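PDB 1LF6: glucoamylase from Thermoanaerobacterium thermosaccharolyticum, which catalyses the hydrolysis of terminal alpha-1,4-linked glucose residues from the non-reducing ends of glucan chains, releasing beta-D-glucose. Local coordinates for residues Ser360-Leu365 / Tyr406-Tyr411; Asp400-Ser405 / Asp415-Pro420; Gly315-Ser320 / Arg343-Val348; Asn300-Leu305 / Ala349-Ala354. All coordinates share one frame; numbering follows the deposited sequence.

All four contacts lie in the helical (alpha/alpha) barrel, but their chemistry changes with depth. Contact 1 is only partly buried, and it alone has a direct hydrogen bond between its segments, from an arginine to an asparagine. Contacts 2, 3 and 4 are buried and pack mainly through aliphatic and aromatic carbon; contact 3, nearest the probable catalytic residues, adds a water bridge to an aspartate. Helix 395-407 serves contact 2 along its flank and contact 1 through the residues just past its C-terminal end, while helix 342-355 serves contacts 3 and 4. The pairs are joined directly: Leu-365 packs on Ser-405 between contacts 1 and 2, and Tyr-317 meets Phe-352 between contacts 3 and 4.

Contact 1. Residues Ser360-Leu365 / Tyr406-Tyr411; sequences SANRSL and YRLKRY
Leu-408 lays its CD1 methyl over the side of helix 358-375, overlapping Asn-362, Ala-361 and Leu-365 together. CD1 is 3.6 Å from Asn-362 OD1 and 3.8 Å from Leu-365 CD2, and the leucine runs past both of these side chains in the opposite direction. Beside these contacts, Arg-410 NH1 donates to Asn-362 OD1 over 2.8 Å with an N-H...O angle of 161°. The oxygen lies at the edge of the guanidinium, in its plane, whereas NH1 stands 43° out of the plane of the amide. Arg-410 is bent at chi2 (-68°), which carries CD back beside the same oxygen, so that CG and CD are each 3.3 Å from Asn-362 OD1. The guanidinium is also held by salt bridges from NE to Asp-412 and from NH2 to Asp-366. An alanine at Arg-410 would probably leave Asn-362 OD1 without this donor, Asp-412 and Asp-366 without this charged mate, and Leu-365 CD2 without its cover from CG. The other end of the asparagine amide is tied by water 1, which accepts from Asn-362 ND2 (3.1 Å) and donates to Leu-408 O (2.7 Å). Lys-409, with its positive phi, closes helix 395-407 in a Schellman motif, and this capped helix end docks against helix 358-375 within the (alpha/alpha) barrel.

Contact 2. Residues Asp400-Ser405 / Asp415-Pro420; sequences DPIILS and DSLVKP
Leu-417 reaches from helix 414-428 to the flank of helix 395-407. Its CB is directed at the opposing helix, and CG, anti to the backbone N (chi1 -172°), continues to within 4.2 Å of Ser-405 OG. The tip does most of the touching: CD1 sits 3.7 Å from Ser-405 OG, 4.0 Å from Pro-401 O and 4.2 Å from Pro-401 CB. The methyl thus rests against two oxygens of the other helix and the CB of its proline. Ser-405 OG and Ser-405 N both donate to Pro-401 O, from opposite faces of its carbonyl plane, the hydroxyl over 2.9 Å; the hydroxyl hydrogen is thereby used within its own helix. An alanine at Ser-405 would probably leave Pro-401 O with one donor fewer and open a small gap beside Leu-417 CD1. The two helices follow one another in the chain of the (alpha/alpha) barrel, and their short segments run at 123° to each other with axes 9.3 Å apart. Val-418 extends the packing with both branches: CG1 meets Ile-402 CG2 at 4.1 Å, the two side chains crossing at about a right angle, while CG2 lies 4.1 Å from Ser-405 CB. Helix 445-464 covers this side, its Ala-458 touching Ile-402 and Val-418 alike.

Contact 3. Residues Gly315-Ser320 / Arg343-Val348; sequences GAYIAS and RDLYHV
Leu-345 sends its CD1 methyl against the base of the Tyr-317 side chain, approaching the ring at its edge and near its plane. CD1 is 3.4 Å from Tyr-317 CB and 3.5 Å from Tyr-317 CD2, so the methyl fills the corner between the ring and its first carbon, and the two side chains cross at about a right angle. In Leu-345, chi1 (-172°) puts CG anti to the backbone N, and chi2, with CD1 turned back beside CA rather than anti to it, then sets that methyl against Tyr-317, although the leucine CB does not point there directly. In Tyr-317, CG, anti to the carbonyl carbon (chi1 -74°), comes 4.4 Å from Val-348 CG1, which approaches the ring obliquely. Leu-345 CD1 also touches the backbone, 3.5 Å from Gly-315 O. At Gly-315 phi is 96°, and a CB would run into the carbonyl oxygen of the preceding residue. Polar chemistry enters further along the segment, at Ala-319. Asp-344 OD1 comes within 3.9 Å of Ala-319 CB, and water 2 donates to both Asp-344 OD1 (2.7 Å) and Ala-319 O (2.9 Å), bridging helix and loop. Trp-654 also packs against Asp-344. About 7 Å separates the side chain of Asp-344 from that of Glu-438, probably the proton donor, which places this loop-on-helix packing beside the active site of a family 15 glycoside hydrolase barrel.

Contact 4. Residues Asn300-Leu305 / Ala349-Ala354; sequences NSMMIL and ANAFIA
Leu-305, which packs on Ala-351 and Phe-352, is anchored by its backbone N, donating to Ser-301 O over 3.0 Å. Ser-301 OG is itself hydrogen-bonded to Leu-297 O and His-656 ND1. One turn along, Met-302 CE comes 4.0 Å from Ala-351 O, a van der Waals contact. Met-302 is bent at chi2 and again at chi3 (-57°), and the second bend turns the CE methyl to Phe-352. There CE lies 3.4 Å from Phe-352 CD1 and 3.8 Å from Phe-352 CE1, approaching the ring obliquely, while the two side chains run past each other in opposite directions. Helices 296-306 and 342-355 belong to the (alpha/alpha) barrel; their short segments run at 128° to each other, with the axes 10.7 Å apart. Met-302 and Leu-305 from one helix and Phe-352 from the other span this spacing, and Ala-351 CB receives Leu-305 CD1 at 3.8 Å. Nearer the backbone of the same leucine, CB meets the far atom of the phenylalanine ring, Phe-352 CZ, at 3.9 Å. Tyr-283 of helix 269-284 packs on both Met-302 and Phe-352, and Tyr-317 meets the Phe-352 ring with the planes inclined.

Contact 1. Residues Ser360-Leu365 / Tyr406-Tyr411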
# COMPACT_ATOMS: atom_id res chain seq x y z
N SER A 360 8.76 -11.58 -11.45
CA SER A 360 7.65 -10.96 -10.73
C SER A 360 6.69 -10.26 -11.69
O SER A 360 5.47 -10.33 -11.50
CB SER A 360 8.18 -9.96 -9.71
OG SER A 360 8.86 -10.64 -8.66
N ALA A 361 7.22 -9.60 -12.71
CA ALA A 361 6.37 -8.91 -13.68
C ALA A 361 5.54 -9.94 -14.45
O ALA A 361 4.34 -9.73 -14.68
CB ALA A 361 7.23 -8.11 -14.64
N ASN A 362 6.16 -11.05 -14.85
CA ASN A 362 5.45 -12.09 -15.58
C ASN A 362 4.36 -12.74 -14.76
O ASN A 362 3.30 -13.09 -15.28
CB ASN A 362 6.42 -13.17 -16.08
CG ASN A 362 6.95 -12.87 -17.46
OD1 ASN A 362 6.17 -12.70 -18.40
ND2 ASN A 362 8.27 -12.81 -17.60
N ARG A 363 4.61 -12.92 -13.47
CA ARG A 363 3.62 -13.52 -12.60
C ARG A 363 2.42 -12.58 -12.51
O ARG A 363 1.27 -13.03 -12.50
CB ARG A 363 4.21 -13.76 -11.22
CG ARG A 363 3.75 -15.05 -10.57
CD ARG A 363 4.51 -15.29 -9.28
NE ARG A 363 5.95 -15.14 -9.48
CZ ARG A 363 6.70 -14.22 -8.89
NH1 ARG A 363 6.16 -13.35 -8.05
NH2 ARG A 363 8.00 -14.16 -9.16
N SER A 364 2.68 -11.28 -12.46
CA SER A 364 1.58 -10.32 -12.38
C SER A 364 0.81 -10.34 -13.70
O SER A 364 -0.42 -10.21 -13.70
CB SER A 364 2.10 -8.91 -12.07
OG SER A 364 2.65 -8.28 -13.21
N LEU A 365 1.51 -10.52 -14.82
CA LEU A 365 0.84 -10.57 -16.11
C LEU A 365 -0.02 -11.82 -16.19
O LEU A 365 -1.16 -11.77 -16.65
CB LEU A 365 1.85 -10.56 -17.26
CG LEU A 365 1.27 -10.56 -18.68
CD1 LEU A 365 0.37 -9.35 -18.87
CD2 LEU A 365 2.40 -10.55 -19.71
N TYR A 406 3.39 -6.94 -24.33
CA TYR A 406 4.33 -6.55 -25.36
C TYR A 406 5.75 -6.37 -24.82
O TYR A 406 6.71 -6.88 -25.40
CB TYR A 406 3.87 -5.25 -26.04
CG TYR A 406 4.97 -4.58 -26.82
CD1 TYR A 406 5.67 -3.50 -26.28
CD2 TYR A 406 5.37 -5.06 -28.07
CE1 TYR A 406 6.73 -2.92 -26.95
CE2 TYR A 406 6.43 -4.49 -28.75
CZ TYR A 406 7.11 -3.43 -28.19
OH TYR A 406 8.19 -2.90 -28.84
N ARG A 407 5.89 -5.64 -23.72
CA ARG A 407 7.20 -5.41 -23.14
C ARG A 407 7.85 -6.69 -22.61
O ARG A 407 9.07 -6.82 -22.63
CB ARG A 407 7.11 -4.36 -22.04
CG ARG A 407 6.76 -2.97 -22.55
CD ARG A 407 7.17 -1.92 -21.55
NE ARG A 407 8.62 -1.91 -21.36
CZ ARG A 407 9.21 -1.73 -20.19
NH1 ARG A 407 8.48 -1.54 -19.10
NH2 ARG A 407 10.53 -1.75 -20.11
N LEU A 408 7.03 -7.62 -22.14
CA LEU A 408 7.55 -8.89 -21.64
C LEU A 408 7.67 -9.89 -22.78
O LEU A 408 8.07 -11.04 -22.58
CB LEU A 408 6.63 -9.44 -20.54
CG LEU A 408 6.76 -8.72 -19.19
CD1 LEU A 408 5.68 -9.18 -18.24
CD2 LEU A 408 8.13 -8.99 -18.61
N LYS A 409 7.34 -9.45 -23.99
CA LYS A 409 7.40 -10.29 -25.18
C LYS A 409 6.65 -11.60 -24.99
O LYS A 409 7.07 -12.65 -25.46
CB LYS A 409 8.85 -10.56 -25.57
CG LYS A 409 9.60 -9.31 -26.00
CD LYS A 409 11.00 -9.62 -26.47
CE LYS A 409 11.71 -8.36 -26.95
NZ LYS A 409 13.07 -8.65 -27.49
N ARG A 410 5.53 -11.51 -24.29
CA ARG A 410 4.69 -12.68 -24.02
C ARG A 410 3.65 -12.83 -25.11
O ARG A 410 2.45 -12.65 -24.88
CB ARG A 410 4.02 -12.53 -22.65
CG ARG A 410 4.99 -12.61 -21.48
CD ARG A 410 5.56 -14.01 -21.37
NE ARG A 410 4.49 -14.99 -21.21
CZ ARG A 410 3.87 -15.25 -20.07
NH1 ARG A 410 4.19 -14.61 -18.97
NH2 ARG A 410 2.91 -16.13 -20.02
N TYR A 411 4.11 -13.17 -26.31
CA TYR A 411 3.23 -13.35 -27.46
C TYR A 411 2.37 -14.59 -27.33
O TYR A 411 1.45 -14.82 -28.13
CB TYR A 411 4.07 -13.42 -28.74
CG TYR A 411 5.11 -12.34 -28.84
CD1 TYR A 411 4.80 -11.01 -28.52
CD2 TYR A 411 6.40 -12.62 -29.27
CE1 TYR A 411 5.75 -10.01 -28.62
CE2 TYR A 411 7.37 -11.62 -29.37
CZ TYR A 411 7.03 -10.32 -29.05
OH TYR A 411 7.97 -9.32 -29.16
O HOH W 1 9.18 -12.30 -20.50

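Contact 2. Residues Asp400-Ser405 / Asp415-Pro420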
# COMPACT_ATOMS: atom_id res chain seq x y z
N ASP A 400 -3.50 -1.58 -20.46
CA ASP A 400 -2.24 -1.84 -19.78
C ASP A 400 -1.74 -3.28 -19.82
O ASP A 400 -0.56 -3.51 -20.05
CB ASP A 400 -2.30 -1.34 -18.33
CG ASP A 400 -2.34 0.18 -18.25
OD1 ASP A 400 -1.92 0.83 -19.24
OD2 ASP A 400 -2.77 0.73 -17.22
N PRO A 401 -2.62 -4.26 -19.59
CA PRO A 401 -2.12 -5.63 -19.65
C PRO A 401 -1.58 -5.99 -21.04
O PRO A 401 -0.67 -6.81 -21.16
CB PRO A 401 -3.32 -6.47 -19.22
CG PRO A 401 -4.50 -5.55 -19.44
CD PRO A 401 -3.99 -4.21 -19.04
N ILE A 402 -2.13 -5.36 -22.08
CA ILE A 402 -1.67 -5.62 -23.44
C ILE A 402 -0.28 -5.02 -23.61
O ILE A 402 0.61 -5.65 -24.17
CB ILE A 402 -2.57 -4.97 -24.52
CG1 ILE A 402 -4.00 -5.50 -24.42
CG2 ILE A 402 -1.98 -5.25 -25.90
CD1 ILE A 402 -4.97 -4.81 -25.37
N ILE A 403 -0.11 -3.80 -23.11
CA ILE A 403 1.17 -3.11 -23.21
C ILE A 403 2.25 -3.90 -22.47
O ILE A 403 3.38 -4.01 -22.93
CB ILE A 403 1.07 -1.68 -22.63
CG1 ILE A 403 0.00 -0.89 -23.40
CG2 ILE A 403 2.42 -0.96 -22.74
CD1 ILE A 403 -0.28 0.49 -22.84
N LEU A 404 1.88 -4.47 -21.32
CA LEU A 404 2.82 -5.26 -20.52
C LEU A 404 3.17 -6.56 -21.27
O LEU A 404 4.31 -7.00 -21.25
CB LEU A 404 2.20 -5.60 -19.16
CG LEU A 404 3.07 -6.36 -18.15
CD1 LEU A 404 4.35 -5.60 -17.88
CD2 LEU A 404 2.29 -6.56 -16.85
N SER A 405 2.18 -7.17 -21.91
CA SER A 405 2.41 -8.39 -22.67
C SER A 405 3.46 -8.12 -23.74
O SER A 405 4.32 -8.96 -24.02
CB SER A 405 1.12 -8.87 -23.32
OG SER A 405 0.21 -9.36 -22.35
N ASP A 415 -4.06 -15.14 -27.62
CA ASP A 415 -5.42 -15.69 -27.63
C ASP A 415 -6.19 -15.49 -26.33
O ASP A 415 -7.37 -15.16 -26.35
CB ASP A 415 -5.40 -17.19 -27.94
CG ASP A 415 -5.00 -17.49 -29.37
OD1 ASP A 415 -5.64 -16.95 -30.30
OD2 ASP A 415 -4.05 -18.28 -29.57
N SER A 416 -5.52 -15.69 -25.20
CA SER A 416 -6.19 -15.58 -23.91
C SER A 416 -6.22 -14.19 -23.27
O SER A 416 -7.07 -13.92 -22.42
CB SER A 416 -5.56 -16.56 -22.91
OG SER A 416 -4.21 -16.21 -22.64
N LEU A 417 -5.32 -13.30 -23.69
CA LEU A 417 -5.25 -11.97 -23.10
C LEU A 417 -5.38 -10.80 -24.08
O LEU A 417 -6.29 -9.98 -23.97
CB LEU A 417 -3.94 -11.84 -22.32
CG LEU A 417 -3.64 -10.62 -21.44
CD1 LEU A 417 -3.50 -9.35 -22.27
CD2 LEU A 417 -4.74 -10.48 -20.41
N VAL A 418 -4.45 -10.72 -25.02
CA VAL A 418 -4.41 -9.63 -25.98
C VAL A 418 -5.64 -9.47 -26.86
O VAL A 418 -6.27 -8.41 -26.87
CB VAL A 418 -3.16 -9.74 -26.88
CG1 VAL A 418 -3.13 -8.60 -27.89
CG2 VAL A 418 -1.90 -9.72 -26.00
N LYS A 419 -6.00 -10.52 -27.60
CA LYS A 419 -7.15 -10.44 -28.49
C LYS A 419 -8.46 -10.10 -27.78
O LYS A 419 -9.19 -9.20 -28.20
CB LYS A 419 -7.30 -11.73 -29.30
CG LYS A 419 -8.48 -11.75 -30.26
CD LYS A 419 -8.22 -12.71 -31.42
CE LYS A 419 -9.51 -13.06 -32.15
NZ LYS A 419 -10.31 -11.86 -32.51
N PRO A 420 -8.79 -10.81 -26.69
CA PRO A 420 -10.06 -10.46 -26.03
C PRO A 420 -10.11 -9.01 -25.52
O PRO A 420 -11.15 -8.35 -25.63
CB PRO A 420 -10.17 -11.50 -24.91
CG PRO A 420 -8.75 -11.95 -24.69
CD PRO A 420 -8.18 -12.00 -26.07

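Contact 3. Residues Gly315-Ser320 / Arg343-Val348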
# COMPACT_ATOMS: atom_id res chain seq x y z
N GLY A 315 1.06 -13.16 -8.21
CA GLY A 315 0.84 -12.18 -9.25
C GLY A 315 -0.13 -11.12 -8.78
O GLY A 315 -0.25 -10.05 -9.38
N ALA A 316 -0.85 -11.41 -7.69
CA ALA A 316 -1.81 -10.47 -7.14
C ALA A 316 -1.12 -9.42 -6.26
O ALA A 316 -0.92 -9.64 -5.07
CB ALA A 316 -2.85 -11.22 -6.32
N TYR A 317 -0.75 -8.29 -6.85
CA TYR A 317 -0.10 -7.22 -6.10
C TYR A 317 -1.15 -6.18 -5.71
O TYR A 317 -1.89 -5.70 -6.57
CB TYR A 317 1.00 -6.58 -6.95
CG TYR A 317 2.23 -7.46 -7.06
CD1 TYR A 317 3.20 -7.45 -6.06
CD2 TYR A 317 2.37 -8.36 -8.12
CE1 TYR A 317 4.29 -8.31 -6.11
CE2 TYR A 317 3.47 -9.23 -8.17
CZ TYR A 317 4.42 -9.20 -7.17
OH TYR A 317 5.48 -10.08 -7.20
N ILE A 318 -1.21 -5.85 -4.43
CA ILE A 318 -2.18 -4.88 -3.95
C ILE A 318 -1.71 -3.43 -4.07
O ILE A 318 -0.53 -3.17 -4.32
CB ILE A 318 -2.59 -5.16 -2.49
CG1 ILE A 318 -1.38 -5.09 -1.57
CG2 ILE A 318 -3.25 -6.54 -2.40
CD1 ILE A 318 -1.74 -5.16 -0.10
N ALA A 319 -2.64 -2.50 -3.89
CA ALA A 319 -2.35 -1.08 -4.01
C ALA A 319 -1.58 -0.50 -2.82
O ALA A 319 -0.72 0.36 -3.00
CB ALA A 319 -3.65 -0.31 -4.22
N SER A 320 -1.90 -0.97 -1.62
CA SER A 320 -1.23 -0.50 -0.42
C SER A 320 -1.57 -1.38 0.78
O SER A 320 -2.73 -1.75 0.97
CB SER A 320 -1.64 0.94 -0.11
OG SER A 320 -1.00 1.39 1.08
N ARG A 343 -4.19 -1.20 -13.41
CA ARG A 343 -3.35 -0.01 -13.57
C ARG A 343 -2.16 -0.06 -12.61
O ARG A 343 -1.01 -0.03 -13.05
CB ARG A 343 -4.18 1.26 -13.33
CG ARG A 343 -3.38 2.56 -13.30
CD ARG A 343 -4.28 3.79 -13.11
NE ARG A 343 -5.33 3.54 -12.13
CZ ARG A 343 -6.60 3.27 -12.43
NH1 ARG A 343 -6.98 3.22 -13.70
NH2 ARG A 343 -7.47 3.03 -11.47
N ASP A 344 -2.43 -0.16 -11.32
CA ASP A 344 -1.36 -0.21 -10.34
C ASP A 344 -0.42 -1.39 -10.59
O ASP A 344 0.80 -1.24 -10.52
CB ASP A 344 -1.93 -0.28 -8.92
CG ASP A 344 -2.73 0.96 -8.55
OD1 ASP A 344 -2.48 1.55 -7.48
OD2 ASP A 344 -3.61 1.35 -9.34
N LEU A 345 -0.99 -2.55 -10.89
CA LEU A 345 -0.20 -3.75 -11.14
C LEU A 345 0.75 -3.52 -12.33
O LEU A 345 1.92 -3.90 -12.29
CB LEU A 345 -1.13 -4.93 -11.43
CG LEU A 345 -0.56 -6.35 -11.54
CD1 LEU A 345 0.22 -6.70 -10.28
CD2 LEU A 345 -1.70 -7.34 -11.75
N TYR A 346 0.23 -2.87 -13.36
CA TYR A 346 0.99 -2.55 -14.56
C TYR A 346 2.23 -1.73 -14.20
O TYR A 346 3.34 -2.04 -14.64
CB TYR A 346 0.09 -1.76 -15.53
CG TYR A 346 0.80 -1.04 -16.66
CD1 TYR A 346 1.37 -1.75 -17.73
CD2 TYR A 346 0.88 0.35 -16.68
CE1 TYR A 346 2.00 -1.08 -18.78
CE2 TYR A 346 1.51 1.03 -17.73
CZ TYR A 346 2.07 0.30 -18.78
OH TYR A 346 2.68 0.97 -19.82
N HIS A 347 2.02 -0.69 -13.41
CA HIS A 347 3.12 0.17 -12.99
C HIS A 347 4.11 -0.57 -12.11
O HIS A 347 5.32 -0.41 -12.25
CB HIS A 347 2.54 1.40 -12.29
CG HIS A 347 1.77 2.30 -13.20
ND1 HIS A 347 2.34 2.90 -14.30
CD2 HIS A 347 0.47 2.69 -13.19
CE1 HIS A 347 1.42 3.62 -14.93
NE2 HIS A 347 0.28 3.51 -14.28
N VAL A 348 3.59 -1.39 -11.20
CA VAL A 348 4.44 -2.17 -10.31
C VAL A 348 5.28 -3.11 -11.18
O VAL A 348 6.49 -3.23 -10.98
CB VAL A 348 3.57 -2.98 -9.29
CG1 VAL A 348 4.44 -4.03 -8.57
CG2 VAL A 348 2.96 -2.02 -8.27
O HOH W 2 -0.51 1.43 -5.64

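Contact 4. Residues Asn300-Leu305 / Ala349-Ala354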
# COMPACT_ATOMS: atom_id res chain seq x y z
N ASN A 300 14.62 -0.25 -0.88
CA ASN A 300 13.46 -0.23 0.01
C ASN A 300 12.18 -0.36 -0.82
O ASN A 300 11.31 -1.18 -0.51
CB ASN A 300 13.42 1.08 0.83
CG ASN A 300 12.38 1.04 1.95
OD1 ASN A 300 11.53 1.92 2.05
ND2 ASN A 300 12.46 0.02 2.80
N SER A 301 12.08 0.44 -1.88
CA SER A 301 10.90 0.40 -2.74
C SER A 301 10.69 -0.98 -3.35
O SER A 301 9.57 -1.50 -3.35
CB SER A 301 11.03 1.44 -3.87
OG SER A 301 11.13 2.75 -3.34
N MET A 302 11.76 -1.59 -3.87
CA MET A 302 11.63 -2.90 -4.49
C MET A 302 11.21 -4.01 -3.53
O MET A 302 10.49 -4.92 -3.91
CB MET A 302 12.93 -3.28 -5.21
CG MET A 302 13.23 -2.42 -6.45
SD MET A 302 11.82 -2.26 -7.56
CE MET A 302 11.43 -3.98 -7.92
N MET A 303 11.66 -3.93 -2.27
CA MET A 303 11.28 -4.95 -1.30
C MET A 303 9.81 -4.77 -0.94
O MET A 303 9.05 -5.75 -0.83
CB MET A 303 12.13 -4.83 -0.03
CG MET A 303 13.63 -5.00 -0.28
SD MET A 303 14.62 -5.09 1.22
CE MET A 303 15.04 -6.74 1.19
N ILE A 304 9.40 -3.52 -0.76
CA ILE A 304 8.02 -3.22 -0.43
C ILE A 304 7.11 -3.78 -1.52
O ILE A 304 6.09 -4.40 -1.22
CB ILE A 304 7.79 -1.69 -0.29
CG1 ILE A 304 8.46 -1.18 0.99
CG2 ILE A 304 6.29 -1.37 -0.28
CD1 ILE A 304 8.34 0.31 1.18
N LEU A 305 7.48 -3.58 -2.78
CA LEU A 305 6.67 -4.09 -3.89
C LEU A 305 6.67 -5.61 -3.83
O LEU A 305 5.62 -6.25 -3.90
CB LEU A 305 7.24 -3.62 -5.24
CG LEU A 305 7.23 -2.11 -5.48
CD1 LEU A 305 7.76 -1.81 -6.87
CD2 LEU A 305 5.80 -1.56 -5.32
N ALA A 349 4.65 -3.76 -12.15
CA ALA A 349 5.35 -4.66 -13.05
C ALA A 349 6.47 -3.93 -13.79
O ALA A 349 7.55 -4.49 -14.02
CB ALA A 349 4.37 -5.26 -14.04
N ASN A 350 6.23 -2.68 -14.17
CA ASN A 350 7.24 -1.91 -14.87
C ASN A 350 8.46 -1.66 -13.98
O ASN A 350 9.59 -1.62 -14.46
CB ASN A 350 6.66 -0.58 -15.37
CG ASN A 350 5.77 -0.77 -16.57
OD1 ASN A 350 6.00 -1.66 -17.39
ND2 ASN A 350 4.75 0.07 -16.69
N ALA A 351 8.22 -1.50 -12.68
CA ALA A 351 9.32 -1.28 -11.73
C ALA A 351 10.11 -2.58 -11.63
O ALA A 351 11.34 -2.57 -11.63
CB ALA A 351 8.77 -0.88 -10.37
N PHE A 352 9.41 -3.71 -11.53
CA PHE A 352 10.10 -5.00 -11.45
C PHE A 352 10.96 -5.19 -12.70
O PHE A 352 12.08 -5.68 -12.61
CB PHE A 352 9.09 -6.15 -11.34
CG PHE A 352 8.56 -6.38 -9.95
CD1 PHE A 352 9.44 -6.57 -8.88
CD2 PHE A 352 7.19 -6.42 -9.70
CE1 PHE A 352 8.96 -6.81 -7.59
CE2 PHE A 352 6.70 -6.66 -8.41
CZ PHE A 352 7.59 -6.86 -7.36
N ILE A 353 10.43 -4.80 -13.85
CA ILE A 353 11.18 -4.93 -15.10
C ILE A 353 12.44 -4.08 -15.04
O ILE A 353 13.54 -4.56 -15.31
CB ILE A 353 10.35 -4.47 -16.32
CG1 ILE A 353 9.14 -5.40 -16.51
CG2 ILE A 353 11.21 -4.47 -17.57
CD1 ILE A 353 9.52 -6.84 -16.75
N ALA A 354 12.27 -2.81 -14.67
CA ALA A 354 13.38 -1.88 -14.57
C ALA A 354 14.44 -2.34 -13.58
O ALA A 354 15.63 -2.04 -13.74
CB ALA A 354 12.87 -0.51 -14.17